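Local atomic coordinates of uncharacterized conserved protein (Staphylococcus epidermidis, PDB entry 3FRM), a protein that is of unknown function but carries a GNAT-type acetyltransferase domain and so probably transfers an acyl group from an acyl-CoA. Residues R115-D120 against G205-A210; I121-S126 against E165-Y170; H134-F139 against V176-I181; T187-G192 against P220-A225. One frame throughout, in Å; residues are numbered along the deposited sequence.

Contact 1 (R115-D120 against G205-A210). With SO4 (sulfate ion), chain H.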
loop_
_atom_site.group_PDB
_atom_site.type_symbol
_atom_site.label_atom_id
_atom_site.label_comp_id
_atom_site.label_asym_id
_atom_site.label_seq_id
_atom_site.Cartn_x
_atom_site.Cartn_y
_atom_site.Cartn_z
ATOM N N ARG A 115 0.812 7.787 24.351
ATOM C CA ARG A 115 1.891 8.619 24.834
ATOM C C ARG A 115 1.387 9.821 25.659
ATOM O O ARG A 115 2.173 10.703 26.044
ATOM C CB ARG A 115 2.769 9.054 23.660
ATOM C CG ARG A 115 4.230 8.556 23.681
ATOM C CD ARG A 115 4.486 7.173 24.317
ATOM N NE ARG A 115 5.329 6.339 23.440
ATOM C CZ ARG A 115 5.393 4.999 23.461
ATOM N NH1 ARG A 115 6.179 4.352 22.594
ATOM N NH2 ARG A 115 4.672 4.296 24.330
ATOM N N LYS A 116 0.087 9.825 25.964
ATOM C CA LYS A 116 -0.572 10.905 26.718
ATOM C C LYS A 116 -0.434 12.239 26.009
ATOM O O LYS A 116 -0.323 13.283 26.655
ATOM C CB LYS A 116 -0.058 10.984 28.172
ATOM C CG LYS A 116 -0.401 9.758 29.006
ATOM C CD LYS A 116 -1.779 9.876 29.643
ATOM C CE LYS A 116 -1.680 10.535 31.026
ATOM N NZ LYS A 116 -2.974 11.201 31.425
ATOM N N ARG A 117 -0.429 12.185 24.675
ATOM C CA ARG A 117 -0.467 13.392 23.871
ATOM C C ARG A 117 -1.727 14.170 24.250
ATOM O O ARG A 117 -2.651 13.600 24.826
ATOM C CB ARG A 117 -0.443 13.049 22.397
ATOM C CG ARG A 117 0.845 12.403 21.955
ATOM C CD ARG A 117 0.581 11.450 20.767
ATOM N NE ARG A 117 1.768 10.658 20.400
ATOM C CZ ARG A 117 1.897 9.321 20.427
ATOM N NH1 ARG A 117 0.903 8.504 20.793
ATOM N NH2 ARG A 117 3.056 8.798 20.062
ATOM N N ASP A 118 -1.760 15.475 24.003
ATOM C CA ASP A 118 -3.035 16.189 24.123
ATOM C C ASP A 118 -3.928 16.058 22.863
ATOM O O ASP A 118 -3.867 16.869 21.922
ATOM C CB ASP A 118 -2.853 17.645 24.518
ATOM C CG ASP A 118 -4.179 18.321 24.833
ATOM O OD1 ASP A 118 -4.284 18.951 25.889
ATOM O OD2 ASP A 118 -5.131 18.204 24.044
ATOM N N VAL A 119 -4.763 15.026 22.874
ATOM C CA VAL A 119 -5.693 14.755 21.806
ATOM C C VAL A 119 -6.975 14.352 22.503
ATOM O O VAL A 119 -7.023 13.380 23.256
ATOM C CB VAL A 119 -5.235 13.549 20.915
ATOM C CG1 VAL A 119 -6.288 13.232 19.905
ATOM C CG2 VAL A 119 -3.903 13.814 20.227
ATOM N N ASP A 120 -8.032 15.084 22.258
ATOM C CA ASP A 120 -9.217 14.803 22.989
ATOM C C ASP A 120 -10.088 13.961 22.066
ATOM O O ASP A 120 -10.312 14.340 20.924
ATOM C CB ASP A 120 -9.829 16.133 23.439
ATOM C CG ASP A 120 -11.299 16.024 23.816
ATOM O OD1 ASP A 120 -11.651 15.107 24.608
ATOM O OD2 ASP A 120 -12.098 16.899 23.343
ATOM N N GLY A 205 -2.959 9.467 15.111
ATOM C CA GLY A 205 -3.464 8.136 14.785
ATOM C C GLY A 205 -3.090 7.135 15.893
ATOM O O GLY A 205 -3.893 6.285 16.304
ATOM N N SER A 206 -1.891 7.203 16.433
ATOM C CA SER A 206 -1.655 6.179 17.436
ATOM C C SER A 206 -2.468 6.430 18.750
ATOM O O SER A 206 -2.856 5.479 19.407
ATOM C CB SER A 206 -0.179 5.946 17.649
ATOM O OG SER A 206 0.275 6.950 18.504
ATOM N N GLU A 207 -2.826 7.689 19.059
ATOM C CA GLU A 207 -3.749 7.925 20.165
ATOM C C GLU A 207 -5.093 7.266 19.908
ATOM O O GLU A 207 -5.608 6.559 20.766
ATOM C CB GLU A 207 -3.882 9.405 20.556
ATOM C CG GLU A 207 -2.690 9.963 21.410
ATOM C CD GLU A 207 -2.381 9.208 22.725
ATOM O OE1 GLU A 207 -1.221 9.285 23.212
ATOM O OE2 GLU A 207 -3.285 8.539 23.283
ATOM N N ILE A 208 -5.621 7.443 18.697
ATOM C CA ILE A 208 -6.911 6.906 18.341
ATOM C C ILE A 208 -6.878 5.401 18.427
ATOM O O ILE A 208 -7.846 4.749 18.836
ATOM C CB ILE A 208 -7.354 7.365 16.932
ATOM C CG1 ILE A 208 -7.815 8.815 16.983
ATOM C CG2 ILE A 208 -8.431 6.450 16.357
ATOM C CD1 ILE A 208 -7.663 9.584 15.614
ATOM N N GLN A 209 -5.743 4.837 18.068
ATOM C CA GLN A 209 -5.643 3.421 18.024
ATOM C C GLN A 209 -5.641 2.847 19.441
ATOM O O GLN A 209 -6.363 1.902 19.721
ATOM C CB GLN A 209 -4.377 3.068 17.300
ATOM C CG GLN A 209 -4.429 1.721 16.724
ATOM C CD GLN A 209 -5.194 1.728 15.458
ATOM O OE1 GLN A 209 -5.044 2.630 14.665
ATOM N NE2 GLN A 209 -6.013 0.715 15.246
ATOM N N ALA A 210 -4.826 3.419 20.327
ATOM C CA ALA A 210 -4.772 2.974 21.699
ATOM C C ALA A 210 -6.109 3.093 22.414
ATOM O O ALA A 210 -6.425 2.279 23.275
ATOM C CB ALA A 210 -3.696 3.745 22.483
HETATM S S SO4 H . 0.711 8.443 13.905
HETATM O O1 SO4 H . 0.925 7.352 14.854
HETATM O O2 SO4 H . 0.824 7.824 12.594
HETATM O O3 SO4 H . -0.607 9.001 14.171
HETATM O O4 SO4 H . 1.762 9.455 14.016
#
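Glu207 OE1 is the best-held polar atom, gripped by three donors of the loop 115-120. The strongest is Arg115 N, 2.8 Å from Glu207 OE1 with an N-H...O angle of 168°, meeting that oxygen's syn lone pair. Arg117 contributes twice and weakly: its backbone N and its NH1 each lie 3.3 Å from Glu207 OE1, the second as a salt bridge with a bent angle of 136°. The guanidinium and carboxylate planes stand 63° apart, so the pair crosses obliquely and is not a two-pronged bridge. The other carboxylate oxygen, Glu207 OE2, takes a hydrogen bond from Ser114 OG, so both oxygens are bound.

Arg117 holds CG anti to the carbonyl carbon and runs extended to NE, which lays its CD 3.7 Å from Glu207 CG. Arg115 CB sits 3.3 Å above the centre of one guanidinium face of Arg117, while Glu207 CG lies at the guanidinium edge, in plane. Arg117 NH1 has a second acceptor in Leu113 O. Further along, Val119 CG2 meets Glu207 CG at 4.2 Å.

At the start of helix 204-216, which carries Glu207, sits a sulfate, probably from the crystallisation liquor: Ser206 N hydrogen-bonds its O3 at 3.2 Å, Gly205 N reaches the same O3 in a weak bond, and Gly203 N and Arg237 NH1 also bind the ion. In GNAT enzymes the loop that leads into this helix, together with the helix's first turn, grips the acetyl-CoA pyrophosphate; the bound anion is consistent with such a role here. The donors crowding the buried Glu207 carboxylate would favour its charged form.

Contact 2 (I121-S126 against E165-Y170)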
loop_
_atom_site.group_PDB
_atom_site.type_symbol
_atom_site.label_atom_id
_atom_site.label_comp_id
_atom_site.label_asym_id
_atom_site.label_seq_id
_atom_site.Cartn_x
_atom_site.Cartn_y
_atom_site.Cartn_z
ATOM N N ILE A 121 -10.532 12.801 22.568
ATOM C CA ILE A 121 -11.236 11.770 21.771
ATOM C C ILE A 121 -12.629 11.537 22.318
ATOM O O ILE A 121 -12.785 11.174 23.478
ATOM C CB ILE A 121 -10.494 10.406 21.759
ATOM C CG1 ILE A 121 -9.016 10.585 21.376
ATOM C CG2 ILE A 121 -11.202 9.404 20.810
ATOM C CD1 ILE A 121 -8.170 9.254 21.222
ATOM N N GLN A 122 -13.630 11.714 21.463
ATOM C CA GLN A 122 -15.020 11.720 21.897
ATOM C C GLN A 122 -15.808 10.694 21.110
ATOM O O GLN A 122 -15.557 10.507 19.915
ATOM C CB GLN A 122 -15.647 13.130 21.728
ATOM C CG GLN A 122 -14.982 14.242 22.560
ATOM C CD GLN A 122 -15.550 15.697 22.312
ATOM O OE1 GLN A 122 -16.617 15.919 21.706
ATOM N NE2 GLN A 122 -14.805 16.673 22.768
ATOM N N LEU A 123 -16.759 10.033 21.767
ATOM C CA LEU A 123 -17.825 9.289 21.066
ATOM C C LEU A 123 -18.664 10.270 20.302
ATOM O O LEU A 123 -18.962 11.343 20.813
ATOM C CB LEU A 123 -18.722 8.541 22.056
ATOM C CG LEU A 123 -18.361 7.063 22.260
ATOM C CD1 LEU A 123 -17.126 6.906 23.185
ATOM C CD2 LEU A 123 -19.573 6.305 22.819
ATOM N N VAL A 124 -19.065 9.946 19.085
ATOM C CA VAL A 124 -19.845 10.942 18.345
ATOM C C VAL A 124 -21.321 10.925 18.729
ATOM O O VAL A 124 -21.898 9.884 18.965
ATOM C CB VAL A 124 -19.629 10.898 16.807
ATOM C CG1 VAL A 124 -18.171 10.636 16.499
ATOM C CG2 VAL A 124 -20.510 9.863 16.150
ATOM N N SER A 125 -21.920 12.093 18.822
ATOM C CA SER A 125 -23.332 12.163 19.075
ATOM C C SER A 125 -23.824 13.321 18.270
ATOM O O SER A 125 -23.032 13.965 17.549
ATOM C CB SER A 125 -23.587 12.448 20.537
ATOM O OG SER A 125 -22.911 13.640 20.897
ATOM N N SER A 126 -25.123 13.603 18.429
ATOM C CA SER A 126 -25.790 14.681 17.718
ATOM C C SER A 126 -24.958 15.932 17.918
ATOM O O SER A 126 -25.013 16.853 17.107
ATOM C CB SER A 126 -27.189 14.889 18.274
ATOM O OG SER A 126 -27.144 15.386 19.614
ATOM N N GLU A 165 -20.193 2.273 16.404
ATOM C CA GLU A 165 -19.786 3.447 17.193
ATOM C C GLU A 165 -18.714 4.247 16.440
ATOM O O GLU A 165 -17.986 3.682 15.624
ATOM C CB GLU A 165 -19.286 3.061 18.583
ATOM C CG GLU A 165 -20.281 3.295 19.767
ATOM C CD GLU A 165 -21.449 4.251 19.464
ATOM O OE1 GLU A 165 -22.584 3.724 19.314
ATOM O OE2 GLU A 165 -21.253 5.502 19.375
ATOM N N ARG A 166 -18.643 5.561 16.694
ATOM C CA ARG A 166 -17.705 6.409 15.988
ATOM C C ARG A 166 -16.906 7.340 16.887
ATOM O O ARG A 166 -17.396 7.806 17.928
ATOM C CB ARG A 166 -18.427 7.192 14.908
ATOM C CG ARG A 166 -19.085 6.315 13.882
ATOM C CD ARG A 166 -20.180 7.080 13.192
ATOM N NE ARG A 166 -20.595 6.424 11.970
ATOM C CZ ARG A 166 -21.629 5.610 11.872
ATOM N NH1 ARG A 166 -22.392 5.353 12.933
ATOM N NH2 ARG A 166 -21.865 5.027 10.703
ATOM N N LEU A 167 -15.653 7.593 16.497
ATOM C CA LEU A 167 -14.803 8.530 17.225
ATOM C C LEU A 167 -14.339 9.773 16.440
ATOM O O LEU A 167 -14.094 9.680 15.270
ATOM C CB LEU A 167 -13.614 7.766 17.772
ATOM C CG LEU A 167 -14.064 6.677 18.747
ATOM C CD1 LEU A 167 -12.907 5.732 19.098
ATOM C CD2 LEU A 167 -14.708 7.255 20.003
ATOM N N VAL A 168 -14.231 10.925 17.095
ATOM C CA VAL A 168 -13.612 12.108 16.513
ATOM C C VAL A 168 -12.545 12.515 17.486
ATOM O O VAL A 168 -12.817 12.633 18.693
ATOM C CB VAL A 168 -14.597 13.324 16.411
ATOM C CG1 VAL A 168 -13.909 14.572 15.824
ATOM C CG2 VAL A 168 -15.777 12.987 15.577
ATOM N N ALA A 169 -11.331 12.718 16.967
ATOM C CA ALA A 169 -10.244 13.275 17.756
ATOM C C ALA A 169 -10.120 14.767 17.481
ATOM O O ALA A 169 -10.324 15.226 16.306
ATOM C CB ALA A 169 -8.952 12.591 17.442
ATOM N N TYR A 170 -9.797 15.516 18.548
ATOM C CA TYR A 170 -9.567 16.945 18.438
ATOM C C TYR A 170 -8.198 17.280 18.934
ATOM O O TYR A 170 -7.759 16.771 19.978
ATOM C CB TYR A 170 -10.561 17.776 19.268
ATOM C CG TYR A 170 -12.017 17.615 18.922
ATOM C CD1 TYR A 170 -12.728 18.663 18.321
ATOM C CD2 TYR A 170 -12.699 16.427 19.202
ATOM C CE1 TYR A 170 -14.076 18.547 17.981
ATOM C CE2 TYR A 170 -14.059 16.288 18.860
ATOM C CZ TYR A 170 -14.741 17.369 18.269
ATOM O OH TYR A 170 -16.078 17.258 17.979
#
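The amide of Gln122 and the ring of Tyr170 meet obliquely, their planes 27° apart, with Gln122 CD 3.8 Å from Tyr170 CE2. The amide is held by Asp120 OD2 at NE2 and by Asn128 ND2 at OE1, and the ring by a hydrogen bond from Tyr170 OH to Asp131. They ride on an antiparallel strand pair of the GNAT-type sheet, in which 120-123 is an outermost strand within this chain.

Gln122 and Val168 form the hydrogen-bonded pair: Gln122 N lies 3.0 Å from Val168 O, and Val168 N 3.1 Å from Gln122 O, both near the carbonyl planes. The flanking pairs Ile121-Ala169 and Leu123-Leu167 are non-hydrogen-bonded and put their side chains on the face covered by helix 204-216, where Tyr211 touches Ile121, Leu123 and Leu167. Leu123 and Leu167 lie side by side, with Leu123 CD1 4.0 Å from Leu167 CD2. On the opposite face Tyr132 packs on Val124, Arg166 and Val168. The guanidinium of Arg166 reaches Asp162, a ligand of the bound sodium ion.

Past the strand Val124 N still bonds Arg166 O, but from 34° above its carbonyl plane, and Val124 CG1 presses on Val168 CG2 at 3.5 Å.

Contact 3 (H134-F139 against V176-I181)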
loop_
_atom_site.group_PDB
_atom_site.type_symbol
_atom_site.label_atom_id
_atom_site.label_comp_id
_atom_site.label_asym_id
_atom_site.label_seq_id
_atom_site.Cartn_x
_atom_site.Cartn_y
_atom_site.Cartn_z
ATOM N N HIS A 134 -17.041 16.516 8.937
ATOM C CA HIS A 134 -16.048 17.451 8.507
ATOM C C HIS A 134 -14.715 16.795 8.167
ATOM O O HIS A 134 -14.092 17.138 7.164
ATOM C CB HIS A 134 -15.841 18.510 9.579
ATOM C CG HIS A 134 -14.785 19.493 9.218
ATOM N ND1 HIS A 134 -13.505 19.428 9.731
ATOM C CD2 HIS A 134 -14.797 20.525 8.343
ATOM C CE1 HIS A 134 -12.779 20.397 9.207
ATOM N NE2 HIS A 134 -13.541 21.080 8.363
ATOM N N VAL A 135 -14.271 15.855 8.994
ATOM C CA VAL A 135 -13.020 15.179 8.716
ATOM C C VAL A 135 -13.226 14.254 7.515
ATOM O O VAL A 135 -12.401 14.160 6.585
ATOM C CB VAL A 135 -12.557 14.350 9.930
ATOM C CG1 VAL A 135 -11.308 13.490 9.550
ATOM C CG2 VAL A 135 -12.319 15.254 11.149
ATOM N N TYR A 136 -14.344 13.562 7.566
ATOM C CA TYR A 136 -14.743 12.677 6.516
ATOM C C TYR A 136 -14.610 13.327 5.124
ATOM O O TYR A 136 -14.060 12.708 4.208
ATOM C CB TYR A 136 -16.163 12.170 6.784
ATOM C CG TYR A 136 -16.524 11.138 5.803
ATOM C CD1 TYR A 136 -16.037 9.818 5.921
ATOM C CD2 TYR A 136 -17.297 11.477 4.708
ATOM C CE1 TYR A 136 -16.342 8.862 4.939
ATOM C CE2 TYR A 136 -17.620 10.544 3.755
ATOM C CZ TYR A 136 -17.143 9.250 3.858
ATOM O OH TYR A 136 -17.495 8.383 2.853
ATOM N N ASP A 137 -15.028 14.586 5.038
ATOM C CA ASP A 137 -15.001 15.435 3.832
ATOM C C ASP A 137 -13.671 15.601 3.158
ATOM O O ASP A 137 -13.614 15.828 1.959
ATOM C CB ASP A 137 -15.507 16.849 4.166
ATOM C CG ASP A 137 -16.845 17.099 3.594
ATOM O OD1 ASP A 137 -17.148 18.231 3.118
ATOM O OD2 ASP A 137 -17.611 16.112 3.570
ATOM N N ALA A 138 -12.614 15.493 3.958
ATOM C CA ALA A 138 -11.214 15.571 3.535
ATOM C C ALA A 138 -10.693 14.331 2.883
ATOM O O ALA A 138 -9.669 14.405 2.233
ATOM C CB ALA A 138 -10.351 15.882 4.721
ATOM N N PHE A 139 -11.355 13.194 3.073
ATOM C CA PHE A 139 -10.880 11.897 2.572
ATOM C C PHE A 139 -10.861 11.755 1.049
ATOM O O PHE A 139 -11.697 12.346 0.338
ATOM C CB PHE A 139 -11.820 10.794 3.051
ATOM C CG PHE A 139 -11.597 10.357 4.455
ATOM C CD1 PHE A 139 -11.155 11.264 5.431
ATOM C CD2 PHE A 139 -11.872 9.028 4.816
ATOM C CE1 PHE A 139 -10.941 10.843 6.756
ATOM C CE2 PHE A 139 -11.695 8.580 6.121
ATOM C CZ PHE A 139 -11.222 9.490 7.100
ATOM N N VAL A 176 -10.013 16.442 13.807
ATOM C CA VAL A 176 -8.798 16.101 13.108
ATOM C C VAL A 176 -8.633 14.588 12.700
ATOM O O VAL A 176 -7.909 14.275 11.761
ATOM C CB VAL A 176 -7.651 16.620 13.966
ATOM C CG1 VAL A 176 -6.551 15.583 14.179
ATOM C CG2 VAL A 176 -7.157 17.962 13.432
ATOM N N GLY A 177 -9.321 13.680 13.395
ATOM C CA GLY A 177 -9.200 12.217 13.193
ATOM C C GLY A 177 -10.542 11.518 13.387
ATOM O O GLY A 177 -11.327 11.908 14.248
ATOM N N ILE A 178 -10.833 10.488 12.606
ATOM C CA ILE A 178 -12.066 9.731 12.848
ATOM C C ILE A 178 -11.870 8.214 12.737
ATOM O O ILE A 178 -10.872 7.717 12.159
ATOM C CB ILE A 178 -13.288 10.242 11.949
ATOM C CG1 ILE A 178 -12.965 10.054 10.472
ATOM C CG2 ILE A 178 -13.643 11.742 12.265
ATOM C CD1 ILE A 178 -14.189 10.454 9.519
ATOM N N VAL A 179 -12.795 7.448 13.306
ATOM C CA VAL A 179 -12.769 6.021 13.023
ATOM C C VAL A 179 -14.118 5.506 13.408
ATOM O O VAL A 179 -14.744 6.082 14.280
ATOM C CB VAL A 179 -11.615 5.290 13.813
ATOM C CG1 VAL A 179 -11.755 5.478 15.399
ATOM C CG2 VAL A 179 -11.481 3.837 13.380
ATOM N N ASP A 180 -14.542 4.455 12.726
ATOM C CA ASP A 180 -15.697 3.633 13.062
ATOM C C ASP A 180 -15.269 2.337 13.747
ATOM O O ASP A 180 -14.264 1.749 13.381
ATOM C CB ASP A 180 -16.364 3.199 11.783
ATOM C CG ASP A 180 -16.962 4.333 11.066
ATOM O OD1 ASP A 180 -17.854 4.086 10.237
ATOM O OD2 ASP A 180 -16.580 5.489 11.356
ATOM N N ILE A 181 -16.065 1.903 14.718
ATOM C CA ILE A 181 -15.812 0.671 15.399
ATOM C C ILE A 181 -17.069 -0.146 15.462
ATOM O O ILE A 181 -18.144 0.362 15.762
ATOM C CB ILE A 181 -15.192 0.845 16.838
ATOM C CG1 ILE A 181 -15.941 1.889 17.638
ATOM C CG2 ILE A 181 -13.751 1.271 16.742
ATOM C CD1 ILE A 181 -15.402 3.326 17.477
#
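From its CB, which packs beside the carbonyl of Leu167 on the neighbouring strand, Ile178 divides into two branches that both address the segment 134-139. The short branch, CG2, is anti to the carbonyl carbon and approaches Val135 CB to 3.7 Å, so the two residues reach toward each other tip to tip. The long branch leaves in the crowded position between backbone N and carbonyl carbon, chi1 62°, which carries Ile178 CG1 to 3.8 Å from Phe139 CZ and to 3.9 Å from Val135 CG1. Beyond it the chain stays extended, chi2 176°. The tip, Ile178 CD1, therefore arrives beside the helix backbone, 3.7 Å from Tyr136 N, and lies near the plane of the Tyr136 ring, at its edge, with Tyr136 CB at 3.8 Å.

Phe139 can serve as a third wall because a type I turn from Tyr136 to Phe139, closed by Phe139 N to Tyr136 O, folds its ring back toward Ile178. Val135 CG2 touches Ile178 CG2 and also stands 3.7 Å from Val176 N, against the backbone. There the strand carries a classic beta bulge, with Val176 and Gly177 both facing Ala169. No hydrogen bond joins the two segments, so the evidence is for apolar packing alone; just beyond, Asp180 OD2 accepts from Tyr132 OH of the same helix. Val179 points away, onto Ile208 of helix 204-216. The arrangement is consistent with the GNAT fold, in which the helix after the domain's first strand, here 120-123, packs on one sheet face and the CoA-binding helix, probably 204-216, on the other.

Contact 4 (T187-G192 against P220-A225)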
loop_
_atom_site.group_PDB
_atom_site.type_symbol
_atom_site.label_atom_id
_atom_site.label_comp_id
_atom_site.label_asym_id
_atom_site.label_seq_id
_atom_site.Cartn_x
_atom_site.Cartn_y
_atom_site.Cartn_z
ATOM N N THR A 187 -14.546 -9.929 18.759
ATOM C CA THR A 187 -13.574 -9.002 18.220
ATOM C C THR A 187 -14.013 -7.543 18.264
ATOM O O THR A 187 -15.164 -7.211 18.531
ATOM C CB THR A 187 -13.349 -9.268 16.733
ATOM O OG1 THR A 187 -14.610 -9.184 16.071
ATOM C CG2 THR A 187 -12.746 -10.614 16.460
ATOM N N ILE A 188 -13.085 -6.676 17.912
ATOM C CA ILE A 188 -13.460 -5.359 17.510
ATOM C C ILE A 188 -12.846 -4.962 16.162
ATOM O O ILE A 188 -11.654 -5.166 15.892
ATOM C CB ILE A 188 -13.224 -4.391 18.660
ATOM C CG1 ILE A 188 -13.430 -2.945 18.278
ATOM C CG2 ILE A 188 -11.880 -4.633 19.326
ATOM C CD1 ILE A 188 -13.835 -2.213 19.552
ATOM N N GLU A 189 -13.689 -4.413 15.292
ATOM C CA GLU A 189 -13.251 -4.052 13.983
ATOM C C GLU A 189 -13.280 -2.562 13.831
ATOM O O GLU A 189 -14.235 -1.905 14.249
ATOM C CB GLU A 189 -14.129 -4.702 12.941
ATOM C CG GLU A 189 -13.615 -4.568 11.542
ATOM C CD GLU A 189 -14.742 -4.782 10.535
ATOM O OE1 GLU A 189 -15.582 -5.674 10.811
ATOM O OE2 GLU A 189 -14.807 -4.062 9.489
ATOM N N ILE A 190 -12.196 -2.030 13.279
ATOM C CA ILE A 190 -12.162 -0.651 12.892
ATOM C C ILE A 190 -12.378 -0.523 11.381
ATOM O O ILE A 190 -12.180 -1.465 10.619
ATOM C CB ILE A 190 -10.930 0.135 13.433
ATOM C CG1 ILE A 190 -9.609 -0.504 13.076
ATOM C CG2 ILE A 190 -10.941 0.187 14.969
ATOM C CD1 ILE A 190 -8.425 0.465 13.134
ATOM N N ASP A 191 -12.836 0.645 10.973
ATOM C CA ASP A 191 -13.135 0.889 9.609
ATOM C C ASP A 191 -13.202 2.398 9.446
ATOM O O ASP A 191 -13.603 3.119 10.363
ATOM C CB ASP A 191 -14.502 0.273 9.278
ATOM C CG ASP A 191 -14.801 0.275 7.799
ATOM O OD1 ASP A 191 -15.890 0.788 7.424
ATOM O OD2 ASP A 191 -13.960 -0.200 6.995
ATOM N N GLY A 192 -12.792 2.878 8.282
ATOM C CA GLY A 192 -12.983 4.287 7.938
ATOM C C GLY A 192 -12.030 5.169 8.714
ATOM O O GLY A 192 -12.319 6.330 8.934
ATOM N N PRO A 220 -9.247 -9.122 20.284
ATOM C CA PRO A 220 -8.433 -8.705 19.157
ATOM C C PRO A 220 -9.061 -7.545 18.388
ATOM O O PRO A 220 -10.313 -7.413 18.281
ATOM C CB PRO A 220 -8.463 -9.929 18.219
ATOM C CG PRO A 220 -8.891 -11.102 19.089
ATOM C CD PRO A 220 -9.289 -10.587 20.441
ATOM N N VAL A 221 -8.209 -6.729 17.785
ATOM C CA VAL A 221 -8.760 -5.734 16.908
ATOM C C VAL A 221 -8.335 -5.910 15.463
ATOM O O VAL A 221 -7.164 -6.251 15.197
ATOM C CB VAL A 221 -8.774 -4.279 17.492
ATOM C CG1 VAL A 221 -7.903 -4.132 18.691
ATOM C CG2 VAL A 221 -8.602 -3.164 16.384
ATOM N N ILE A 222 -9.314 -5.763 14.567
ATOM C CA ILE A 222 -9.165 -6.194 13.227
ATOM C C ILE A 222 -9.791 -5.200 12.254
ATOM O O ILE A 222 -10.662 -4.363 12.625
ATOM C CB ILE A 222 -9.864 -7.558 13.014
ATOM C CG1 ILE A 222 -11.383 -7.362 12.834
ATOM C CG2 ILE A 222 -9.475 -8.555 14.131
ATOM C CD1 ILE A 222 -12.181 -8.625 12.663
ATOM N N LEU A 223 -9.297 -5.276 11.024
ATOM C CA LEU A 223 -9.664 -4.377 9.971
ATOM C C LEU A 223 -9.339 -5.020 8.645
ATOM O O LEU A 223 -8.492 -5.952 8.583
ATOM C CB LEU A 223 -8.901 -3.084 10.086
ATOM C CG LEU A 223 -7.408 -3.099 9.811
ATOM C CD1 LEU A 223 -7.193 -2.643 8.378
ATOM C CD2 LEU A 223 -6.679 -2.164 10.778
ATOM N N VAL A 224 -9.980 -4.485 7.609
ATOM C CA VAL A 224 -9.694 -4.855 6.269
ATOM C C VAL A 224 -9.305 -3.621 5.505
ATOM O O VAL A 224 -9.954 -2.636 5.602
ATOM C CB VAL A 224 -10.942 -5.476 5.613
ATOM C CG1 VAL A 224 -10.984 -5.171 4.133
ATOM C CG2 VAL A 224 -11.000 -6.994 5.866
ATOM N N ALA A 225 -8.264 -3.693 4.691
ATOM C CA ALA A 225 -7.844 -2.547 3.858
ATOM C C ALA A 225 -7.641 -2.948 2.434
ATOM O O ALA A 225 -7.137 -4.063 2.163
ATOM C CB ALA A 225 -6.542 -1.954 4.388
HETATM O O HOH W 1 -12.522 -2.896 8.320
#
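Ile188 and Val221 lie side by side and point the same way, as do Ile190 and Leu223, whereas Glu189 and Ile222 cross obliquely on the opposite face. In the first pair Ile188 CG2, set between backbone N and carbonyl carbon, rests 3.6 Å from Val221 CB. In the second, Ile190 CG1 and Leu223 CG both take the crowded position, chi1 55° and 69°, and the chains run together until Ile190 CD1 meets Leu223 CD2 at 3.9 Å. Helix 204-216 covers this side through Met215 and Ala216 on Ile188, and Gln209 and Val212 on Ile190. Glu189, with CG anti to the backbone N, stretches out along the other side, its CG 3.8 Å from Ile222 CG1 and its OE1 bonded to Tyr13 N.

This is the parallel strand pair of a beta-alpha-beta crossover, with that helix as the connection. Three bonds run nearly along their C=O axes: Ile188 N to Pro220 O, Ile222 N to Ile188 O, and Ile190 N to Ile222 O, which is 2.9 Å long. Past Ile190 the direct pairing stops, and the axes of the short segments diverge by 37°. Such a splay between strands four and five of the GNAT domain, here 188-195 and 221-225, is a hallmark of the family, where the acyl-CoA pantetheine usually enters; here the part is inferred. A water bridges the widening strands: it hydrogen-bonds Ile190 O at 2.7 Å, accepts from Val224 N at 3.1 Å, and also hydrogen-bonds Glu189 OE2, 2.8 Å away.

In the fold
Contact 1 joins 115-120 to helix 204-216, 85 residues on between the nearest ends, and its loop encloses both contact 2 and contact 3. Contact 2 sets strand 120-123 beside strand 165-171; contact 3 brings helix 129-136 and the turn after it onto strand 174-183, and because their segments alternate the two loops cross. They meet through the backbone, Glu165 O and Ala169 O facing Ile181 N and Val176 N. Contact 4 opens after both have closed and crosses contact 1, since helix 204-216 connects its strands. Asp180 N and Asp191 O join it to contact 3. Together they tie the helices on either face to the central sheet.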